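FOG-3 protein (PDB 5TD6) specifies sperm fate in nematodes as an RNA-binding multimer; its BTG/Tob domain, the part described here, suggests a transcription corepressor role, as in its family. Local coordinates at residues T3-L8 and S38-T43; V9-R14 and T86-F91; N51-R56 and H96-L101. The protein carries 2 engineered substitutions. All blocks are in the same frame, centred on the assembly; numbering follows the deposited sequence.

Contact 1. Residues T3-L8 and S38-T43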
loop_
_atom_site.group_PDB
_atom_site.type_symbol
_atom_site.label_atom_id
_atom_site.label_comp_id
_atom_site.label_asym_id
_atom_site.label_seq_id
_atom_site.Cartn_x
_atom_site.Cartn_y
_atom_site.Cartn_z
ATOM N N THR B 3 -7.117 -8.150 -1.751
ATOM C CA THR B 3 -5.871 -7.440 -2.078
ATOM C C THR B 3 -6.176 -6.147 -2.841
ATOM O O THR B 3 -5.722 -5.059 -2.458
ATOM C CB THR B 3 -4.948 -8.316 -2.941
ATOM O OG1 THR B 3 -4.660 -9.536 -2.254
ATOM C CG2 THR B 3 -3.635 -7.595 -3.304
ATOM N N GLU B 4 -6.950 -6.268 -3.921
ATOM C CA GLU B 4 -7.226 -5.109 -4.771
ATOM C C GLU B 4 -8.009 -4.039 -4.014
ATOM O O GLU B 4 -7.705 -2.848 -4.109
ATOM C CB GLU B 4 -7.984 -5.531 -6.036
ATOM C CG GLU B 4 -7.173 -6.363 -7.015
ATOM C CD GLU B 4 -7.212 -7.876 -6.702
ATOM O OE1 GLU B 4 -7.734 -8.299 -5.638
ATOM O OE2 GLU B 4 -6.702 -8.641 -7.531
ATOM N N VAL B 5 -9.012 -4.462 -3.251
ATOM C CA VAL B 5 -9.797 -3.530 -2.444
ATOM C C VAL B 5 -8.902 -2.834 -1.435
ATOM O O VAL B 5 -9.008 -1.644 -1.220
ATOM C CB VAL B 5 -10.945 -4.238 -1.679
ATOM C CG1 VAL B 5 -11.529 -3.315 -0.659
ATOM C CG2 VAL B 5 -12.031 -4.733 -2.649
ATOM N N ARG B 6 -8.009 -3.593 -0.814
ATOM C CA ARG B 6 -7.126 -2.993 0.173
ATOM C C ARG B 6 -6.219 -1.963 -0.481
ATOM O O ARG B 6 -5.977 -0.902 0.102
ATOM C CB ARG B 6 -6.273 -4.050 0.885
ATOM C CG ARG B 6 -5.341 -3.448 1.939
ATOM C CD ARG B 6 -4.436 -4.509 2.562
ATOM N NE ARG B 6 -3.483 -5.042 1.595
ATOM C CZ ARG B 6 -3.453 -6.313 1.196
ATOM N NH1 ARG B 6 -4.329 -7.190 1.676
ATOM N NH2 ARG B 6 -2.545 -6.709 0.311
ATOM N N GLU B 7 -5.704 -2.273 -1.678
ATOM C CA GLU B 7 -4.854 -1.311 -2.379
ATOM C C GLU B 7 -5.644 -0.045 -2.760
ATOM O O GLU B 7 -5.110 1.065 -2.681
ATOM C CB GLU B 7 -4.225 -1.939 -3.621
ATOM C CG GLU B 7 -3.155 -3.014 -3.304
ATOM C CD GLU B 7 -2.033 -2.467 -2.468
ATOM O OE1 GLU B 7 -1.591 -1.335 -2.745
ATOM O OE2 GLU B 7 -1.598 -3.156 -1.527
ATOM N N LEU B 8 -6.896 -0.215 -3.180
ATOM C CA LEU B 8 -7.758 0.932 -3.520
ATOM C C LEU B 8 -8.009 1.782 -2.277
ATOM O O LEU B 8 -7.876 3.022 -2.300
ATOM C CB LEU B 8 -9.091 0.471 -4.112
ATOM C CG LEU B 8 -9.793 1.432 -5.094
ATOM C CD1 LEU B 8 -10.989 0.804 -5.813
ATOM C CD2 LEU B 8 -10.218 2.698 -4.442
ATOM N N SER B 38 -18.709 -5.428 -1.654
ATOM C CA SER B 38 -20.074 -5.632 -2.121
ATOM C C SER B 38 -20.252 -5.209 -3.585
ATOM O O SER B 38 -20.832 -5.935 -4.381
ATOM C CB SER B 38 -21.041 -4.865 -1.223
ATOM O OG SER B 38 -22.193 -4.463 -1.946
ATOM N N HIS B 39 -19.720 -4.040 -3.926
ATOM C CA HIS B 39 -19.846 -3.424 -5.245
ATOM C C HIS B 39 -19.104 -4.218 -6.325
ATOM O O HIS B 39 -19.524 -4.239 -7.485
ATOM C CB HIS B 39 -19.320 -1.976 -5.163
ATOM C CG HIS B 39 -19.497 -1.160 -6.414
ATOM N ND1 HIS B 39 -20.728 -0.928 -6.993
ATOM C CD2 HIS B 39 -18.599 -0.466 -7.156
ATOM C CE1 HIS B 39 -20.574 -0.157 -8.057
ATOM N NE2 HIS B 39 -19.292 0.140 -8.176
ATOM N N PHE B 40 -18.011 -4.876 -5.936
ATOM C CA PHE B 40 -17.147 -5.602 -6.876
ATOM C C PHE B 40 -17.530 -7.077 -7.078
ATOM O O PHE B 40 -17.213 -7.670 -8.114
ATOM C CB PHE B 40 -15.682 -5.559 -6.404
ATOM C CG PHE B 40 -15.055 -4.176 -6.432
ATOM C CD1 PHE B 40 -15.707 -3.104 -7.011
ATOM C CD2 PHE B 40 -13.808 -3.968 -5.864
ATOM C CE1 PHE B 40 -15.120 -1.847 -7.043
ATOM C CE2 PHE B 40 -13.218 -2.721 -5.883
ATOM C CZ PHE B 40 -13.871 -1.659 -6.478
ATOM N N SER B 41 -18.179 -7.666 -6.076
ATOM C CA SER B 41 -18.341 -9.123 -6.012
ATOM C C SER B 41 -19.106 -9.735 -7.187
ATOM O O SER B 41 -18.735 -10.788 -7.674
ATOM C CB SER B 41 -19.035 -9.527 -4.712
ATOM O OG SER B 41 -18.092 -9.660 -3.661
ATOM N N SER B 42 -20.158 -9.085 -7.657
ATOM C CA SER B 42 -20.973 -9.722 -8.687
ATOM C C SER B 42 -20.314 -9.758 -10.078
ATOM O O SER B 42 -20.722 -10.539 -10.922
ATOM C CB SER B 42 -22.334 -9.039 -8.769
ATOM O OG SER B 42 -22.177 -7.646 -8.904
ATOM N N THR B 43 -19.296 -8.938 -10.323
ATOM C CA THR B 43 -18.662 -8.952 -11.643
ATOM C C THR B 43 -17.213 -9.447 -11.626
ATOM O O THR B 43 -16.591 -9.598 -12.685
ATOM C CB THR B 43 -18.690 -7.559 -12.302
ATOM O OG1 THR B 43 -18.100 -6.590 -11.423
ATOM C CG2 THR B 43 -20.134 -7.165 -12.613
#
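V5 and F40 mark the closest approach of the two backbones, with V5 CA 8.8 Å from F40 CA, so side chains alone bridge helices 2-13 and 22-41. F40 supplies the one ring that takes part. Its CG stands anti to its own carbonyl carbon (chi1 -67°), and the ring reaches across to the first helix. One methyl from each of two successive turns meets it. V5 brings CG2, which lies 3.8 Å from F40 CD2 and nearly as close to CE2, and comes in obliquely. L8 brings CD1, which sits at the ring edge, close to the ring plane, 3.8 Å from F40 CZ. F40 CE2 is near both methyls. No hydrogen bond crosses the contact, and all three residues are buried. V5 and L8 also pack on L36 of helix 22-41, while L8 and F40 both touch A92 of strand 89-93. The E7 side chain of the first helix packs on R14 of the second subunit. This is apolar helix-to-helix packing in the core of the BTG/Tob domain, where the N-terminal helix and the long helix 22-41 pair beside an antiparallel sheet.

Contact 2. Residues V9-R14 and T86-F91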
loop_
_atom_site.group_PDB
_atom_site.type_symbol
_atom_site.label_atom_id
_atom_site.label_comp_id
_atom_site.label_asym_id
_atom_site.label_seq_id
_atom_site.Cartn_x
_atom_site.Cartn_y
_atom_site.Cartn_z
ATOM N N VAL B 9 -8.387 1.116 -1.191
ATOM C CA VAL B 9 -8.681 1.828 0.057
ATOM C C VAL B 9 -7.459 2.586 0.551
ATOM O O VAL B 9 -7.556 3.730 1.011
ATOM C CB VAL B 9 -9.146 0.866 1.162
ATOM C CG1 VAL B 9 -9.201 1.588 2.500
ATOM C CG2 VAL B 9 -10.513 0.284 0.805
ATOM N N ASN B 10 -6.301 1.959 0.436
ATOM C CA ASN B 10 -5.093 2.597 0.952
ATOM C C ASN B 10 -4.675 3.760 0.052
ATOM O O ASN B 10 -4.188 4.782 0.536
ATOM C CB ASN B 10 -3.983 1.566 1.133
ATOM C CG ASN B 10 -4.216 0.717 2.361
ATOM O OD1 ASN B 10 -5.142 0.986 3.102
ATOM N ND2 ASN B 10 -3.381 -0.280 2.593
ATOM N N PHE B 11 -4.907 3.621 -1.248
ATOM C CA PHE B 11 -4.700 4.741 -2.166
ATOM C C PHE B 11 -5.501 5.978 -1.749
ATOM O O PHE B 11 -4.971 7.090 -1.691
ATOM C CB PHE B 11 -5.087 4.344 -3.596
ATOM C CG PHE B 11 -4.889 5.460 -4.605
ATOM C CD1 PHE B 11 -3.647 5.695 -5.169
ATOM C CD2 PHE B 11 -5.945 6.280 -4.970
ATOM C CE1 PHE B 11 -3.460 6.694 -6.094
ATOM C CE2 PHE B 11 -5.758 7.293 -5.899
ATOM C CZ PHE B 11 -4.515 7.505 -6.451
ATOM N N VAL B 12 -6.780 5.778 -1.467
ATOM C CA VAL B 12 -7.644 6.873 -1.050
ATOM C C VAL B 12 -7.219 7.453 0.308
ATOM O O VAL B 12 -7.169 8.673 0.484
ATOM C CB VAL B 12 -9.117 6.416 -0.978
ATOM C CG1 VAL B 12 -10.013 7.555 -0.465
ATOM C CG2 VAL B 12 -9.589 5.941 -2.353
ATOM N N CYS B 13 -6.919 6.578 1.262
ATOM C CA CYS B 13 -6.514 7.002 2.598
ATOM C C CYS B 13 -5.179 7.741 2.627
ATOM O O CYS B 13 -4.939 8.518 3.550
ATOM C CB CYS B 13 -6.459 5.804 3.541
ATOM S SG CYS B 13 -8.123 5.200 3.932
ATOM N N ARG B 14 -4.321 7.532 1.627
ATOM C CA ARG B 14 -3.062 8.288 1.584
ATOM C C ARG B 14 -3.297 9.785 1.346
ATOM O O ARG B 14 -2.387 10.597 1.563
ATOM C CB ARG B 14 -2.094 7.709 0.529
ATOM C CG ARG B 14 -1.429 6.378 1.019
ATOM C CD ARG B 14 -0.230 5.920 0.140
ATOM N NE ARG B 14 -0.595 5.492 -1.224
ATOM C CZ ARG B 14 -1.027 4.268 -1.554
ATOM N NH1 ARG B 14 -1.183 3.321 -0.626
ATOM N NH2 ARG B 14 -1.296 3.980 -2.820
ATOM N N THR B 86 -10.581 16.019 -7.026
ATOM C CA THR B 86 -11.877 16.113 -7.685
ATOM C C THR B 86 -11.863 15.349 -9.009
ATOM O O THR B 86 -10.898 15.423 -9.765
ATOM C CB THR B 86 -12.291 17.584 -7.926
ATOM O OG1 THR B 86 -11.539 18.130 -9.020
ATOM C CG2 THR B 86 -12.045 18.416 -6.683
ATOM N N ASN B 87 -12.932 14.598 -9.255
ATOM C CA ASN B 87 -13.160 13.894 -10.515
ATOM C C ASN B 87 -12.028 12.954 -10.951
ATOM O O ASN B 87 -11.744 12.812 -12.138
ATOM C CB ASN B 87 -13.452 14.905 -11.625
ATOM C CG ASN B 87 -14.732 15.686 -11.372
ATOM O OD1 ASN B 87 -15.746 15.118 -10.959
ATOM N ND2 ASN B 87 -14.684 16.993 -11.596
ATOM N N MET B 88 -11.401 12.298 -9.986
ATOM C CA MET B 88 -10.496 11.196 -10.303
ATOM C C MET B 88 -11.271 9.894 -10.484
ATOM O O MET B 88 -12.156 9.577 -9.688
ATOM C CB MET B 88 -9.455 11.044 -9.213
ATOM C CG MET B 88 -8.510 9.894 -9.438
ATOM S SD MET B 88 -7.334 9.879 -8.101
ATOM C CE MET B 88 -6.242 11.235 -8.546
ATOM N N ILE B 89 -10.959 9.151 -11.543
ATOM C CA ILE B 89 -11.630 7.884 -11.792
ATOM C C ILE B 89 -10.662 6.750 -11.469
ATOM O O ILE B 89 -9.544 6.726 -11.975
ATOM C CB ILE B 89 -12.132 7.768 -13.246
ATOM C CG1 ILE B 89 -13.076 8.931 -13.584
ATOM C CG2 ILE B 89 -12.850 6.449 -13.472
ATOM C CD1 ILE B 89 -13.127 9.254 -15.051
ATOM N N ILE B 90 -11.089 5.844 -10.594
ATOM C CA ILE B 90 -10.252 4.747 -10.099
ATOM C C ILE B 90 -10.887 3.411 -10.464
ATOM O O ILE B 90 -12.089 3.215 -10.294
ATOM C CB ILE B 90 -10.064 4.827 -8.571
ATOM C CG1 ILE B 90 -9.626 6.236 -8.173
ATOM C CG2 ILE B 90 -9.035 3.791 -8.081
ATOM C CD1 ILE B 90 -9.552 6.457 -6.669
ATOM N N PHE B 91 -10.074 2.513 -11.006
ATOM C CA PHE B 91 -10.525 1.198 -11.448
ATOM C C PHE B 91 -9.873 0.131 -10.584
ATOM O O PHE B 91 -8.703 0.257 -10.204
ATOM C CB PHE B 91 -10.155 0.939 -12.920
ATOM C CG PHE B 91 -10.841 1.851 -13.908
ATOM C CD1 PHE B 91 -10.396 3.150 -14.110
ATOM C CD2 PHE B 91 -11.912 1.398 -14.657
ATOM C CE1 PHE B 91 -11.019 3.979 -15.027
ATOM C CE2 PHE B 91 -12.545 2.227 -15.575
ATOM C CZ PHE B 91 -12.097 3.520 -15.757
#
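M88 and F11 meet first as the segment T86-F91 runs past the helix. The M88 chain is stretched out from the backbone as far as SD, with CG anti to the backbone N (chi1 178°), and bends only at the last torsion. This carries the sulfur to the rim of the F11 ring. SD is 3.7 Å from F11 CE2 and 4.0 Å from F11 CZ. It lies 5.0 Å from the ring centroid and 86° off the ring normal. This is a Met-aromatic contact made at the edge, not over a face. M88 N is hydrogen-bonded to T60 OG1, and the M88 side chain also packs on Y15.

Two residues on, in strand 89-93, I90 comes from the same side of the strand. Its CD1 meets the ring obliquely at CD2 and CE2, 4.0 Å from F11 CE2, and shares that atom with the sulfur. The same methyl lies 4.3 Å from V12 CG2, so it contacts two adjacent residues of the helix. F11 also packs on I110, and V12 on F28 and L84.

No hydrogen bond joins the two segments. They are therefore held together by methyl, sulfur and ring packing. With the sulfur facing ring hydrogens, which carry a slight positive charge, the M88 contact probably adds a weak electrostatic attraction to the dispersion forces.

Contact 3. Residues N51-R56 and H96-L101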
loop_
_atom_site.group_PDB
_atom_site.type_symbol
_atom_site.label_atom_id
_atom_site.label_comp_id
_atom_site.label_asym_id
_atom_site.label_seq_id
_atom_site.Cartn_x
_atom_site.Cartn_y
_atom_site.Cartn_z
ATOM N N ASN B 51 -13.588 -7.878 -17.621
ATOM C CA ASN B 51 -15.035 -8.082 -17.523
ATOM C C ASN B 51 -15.580 -7.354 -16.300
ATOM O O ASN B 51 -15.171 -7.628 -15.168
ATOM C CB ASN B 51 -15.388 -9.573 -17.441
ATOM C CG ASN B 51 -15.270 -10.292 -18.788
ATOM O OD1 ASN B 51 -14.889 -9.700 -19.800
ATOM N ND2 ASN B 51 -15.587 -11.580 -18.792
ATOM N N GLY B 52 -16.477 -6.402 -16.536
ATOM C CA GLY B 52 -17.101 -5.652 -15.462
ATOM C C GLY B 52 -16.327 -4.416 -15.038
ATOM O O GLY B 52 -16.706 -3.745 -14.085
ATOM N N GLU B 53 -15.245 -4.121 -15.749
ATOM C CA GLU B 53 -14.372 -2.991 -15.422
ATOM C C GLU B 53 -15.119 -1.663 -15.260
ATOM O O GLU B 53 -14.854 -0.882 -14.335
ATOM C CB GLU B 53 -13.296 -2.864 -16.504
ATOM C CG GLU B 53 -12.718 -1.486 -16.684
ATOM C CD GLU B 53 -11.476 -1.510 -17.538
ATOM O OE1 GLU B 53 -11.468 -0.875 -18.615
ATOM O OE2 GLU B 53 -10.497 -2.158 -17.121
ATOM N N MET B 54 -16.066 -1.417 -16.151
ATOM C CA MET B 54 -16.792 -0.162 -16.137
ATOM C C MET B 54 -17.753 -0.100 -14.965
ATOM O O MET B 54 -17.882 0.937 -14.320
ATOM C CB MET B 54 -17.538 0.032 -17.460
ATOM C CG MET B 54 -16.604 0.214 -18.641
ATOM S SD MET B 54 -15.495 1.616 -18.374
ATOM C CE MET B 54 -16.697 2.939 -18.225
ATOM N N LYS B 55 -18.433 -1.206 -14.690
ATOM C CA LYS B 55 -19.373 -1.230 -13.574
ATOM C C LYS B 55 -18.688 -0.988 -12.239
ATOM O O LYS B 55 -19.321 -0.533 -11.290
ATOM C CB LYS B 55 -20.122 -2.564 -13.515
ATOM C CG LYS B 55 -21.633 -2.377 -13.353
ATOM C CD LYS B 55 -22.222 -3.215 -12.216
ATOM C CE LYS B 55 -23.662 -2.784 -11.932
ATOM N NZ LYS B 55 -24.113 -3.105 -10.548
ATOM N N ARG B 56 -17.393 -1.294 -12.161
ATOM C CA ARG B 56 -16.680 -1.229 -10.888
ATOM C C ARG B 56 -16.014 0.112 -10.643
ATOM O O ARG B 56 -15.750 0.475 -9.493
ATOM C CB ARG B 56 -15.639 -2.353 -10.815
ATOM C CG ARG B 56 -16.269 -3.727 -10.577
ATOM C CD ARG B 56 -15.215 -4.807 -10.295
ATOM N NE ARG B 56 -14.202 -4.877 -11.342
ATOM C CZ ARG B 56 -14.185 -5.802 -12.293
ATOM N NH1 ARG B 56 -15.139 -6.731 -12.330
ATOM N NH2 ARG B 56 -13.219 -5.803 -13.202
ATOM N N HIS B 96 -5.179 -5.806 -10.878
ATOM C CA HIS B 96 -4.918 -4.491 -11.466
ATOM C C HIS B 96 -5.795 -3.372 -10.929
ATOM O O HIS B 96 -6.991 -3.300 -11.218
ATOM C CB HIS B 96 -5.085 -4.552 -12.982
ATOM C CG HIS B 96 -4.468 -3.394 -13.703
ATOM N ND1 HIS B 96 -4.844 -3.023 -14.976
ATOM C CD2 HIS B 96 -3.509 -2.519 -13.323
ATOM C CE1 HIS B 96 -4.122 -1.985 -15.361
ATOM N NE2 HIS B 96 -3.309 -1.654 -14.373
ATOM N N VAL B 97 -5.177 -2.506 -10.141
ATOM C CA VAL B 97 -5.838 -1.324 -9.621
ATOM C C VAL B 97 -5.103 -0.138 -10.221
ATOM O O VAL B 97 -3.860 -0.127 -10.290
ATOM C CB VAL B 97 -5.794 -1.279 -8.086
ATOM C CG1 VAL B 97 -6.589 -0.077 -7.547
ATOM C CG2 VAL B 97 -6.338 -2.569 -7.520
ATOM N N PHE B 98 -5.855 0.846 -10.686
ATOM C CA PHE B 98 -5.219 1.935 -11.407
ATOM C C PHE B 98 -6.129 3.144 -11.530
ATOM O O PHE B 98 -7.327 3.045 -11.312
ATOM C CB PHE B 98 -4.779 1.472 -12.794
ATOM C CG PHE B 98 -5.913 0.982 -13.682
ATOM C CD1 PHE B 98 -6.333 -0.339 -13.638
ATOM C CD2 PHE B 98 -6.516 1.840 -14.597
ATOM C CE1 PHE B 98 -7.358 -0.787 -14.469
ATOM C CE2 PHE B 98 -7.538 1.396 -15.437
ATOM C CZ PHE B 98 -7.958 0.092 -15.377
ATOM N N VAL B 99 -5.524 4.276 -11.868
ATOM C CA VAL B 99 -6.237 5.518 -12.164
ATOM C C VAL B 99 -6.308 5.702 -13.675
ATOM O O VAL B 99 -5.330 5.444 -14.378
ATOM C CB VAL B 99 -5.524 6.738 -11.537
ATOM C CG1 VAL B 99 -6.134 8.060 -12.025
ATOM C CG2 VAL B 99 -5.554 6.644 -10.016
ATOM N N ARG B 100 -7.451 6.145 -14.181
ATOM C CA ARG B 100 -7.551 6.520 -15.593
ATOM C C ARG B 100 -8.478 7.714 -15.734
ATOM O O ARG B 100 -9.612 7.666 -15.264
ATOM C CB ARG B 100 -8.062 5.350 -16.431
ATOM C CG ARG B 100 -8.063 5.605 -17.907
ATOM C CD ARG B 100 -9.094 4.727 -18.589
ATOM N NE ARG B 100 -8.687 3.332 -18.688
ATOM C CZ ARG B 100 -9.543 2.328 -18.867
ATOM N NH1 ARG B 100 -10.849 2.572 -18.953
ATOM N NH2 ARG B 100 -9.095 1.084 -18.953
ATOM N N LEU B 101 -8.001 8.783 -16.366
ATOM C CA LEU B 101 -8.794 10.016 -16.470
ATOM C C LEU B 101 -9.840 9.962 -17.588
ATOM O O LEU B 101 -10.735 10.809 -17.654
ATOM C CB LEU B 101 -7.874 11.222 -16.681
ATOM C CG LEU B 101 -6.885 11.549 -15.558
ATOM C CD1 LEU B 101 -5.656 12.238 -16.124
ATOM C CD2 LEU B 101 -7.534 12.418 -14.494
#
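E53 meets R100 and F98 across this contact, at the start of a short helix. Ahead of it, N51 turns its carbonyl to R56: R56 NH1 donates to N51 O over 3.0 Å, on a lone pair, and R56 NH2 adds a weak bond to the same oxygen. G52 takes the N-cap position with a positive phi, where a side chain would jam against the preceding carbonyl oxygen.

E53 then carries the contact. Its CG is anti to the backbone N (chi1 154°) and the chain runs on extended, putting the carboxylate over at the strand. R100 NH2 donates to E53 OE1 at 3.1 Å with an N-H...O angle of 155°, forming a salt bridge. The nitrogen comes from above the carboxylate plane, 46° out of it, while OE1 lies close to the guanidinium plane. OE2 sits at the edge of the F98 ring, 3.8 Å from F98 CZ, and accepts a hydrogen bond from N93 ND2. With an alanine in place of E53, R100 would probably keep E107 but lose this second acid, and N93 ND2 would lose its acceptor. Further on, R56 NE also hydrogen-bonds A92 O.

R100 NH2 thus pairs with two acids, E53 and E107, and its guanidinium makes a cation-pi contact with F91. The paired charges probably offset much of the cost of burying this arginine.

How the contacts relate
Contacts 1 and 2 both use helix 2-13 and meet where L8 packs on I90. Both are apolar and lack hydrogen bonds across them. Contact 1 joins two helices in the core. Contact 2 joins a helix to the sheet and is only partly buried. Both also touch the second subunit, which contact 3 does not. Contact 3 lies farther from the centre of the chain, yet its touching residues are largely buried, and a salt bridge holds it. Strands 89-93 and 96-100 pair between contacts 2 and 3, with F91 opposite F98. T43 and R56 probably hydrogen bond between contacts 1 and 3.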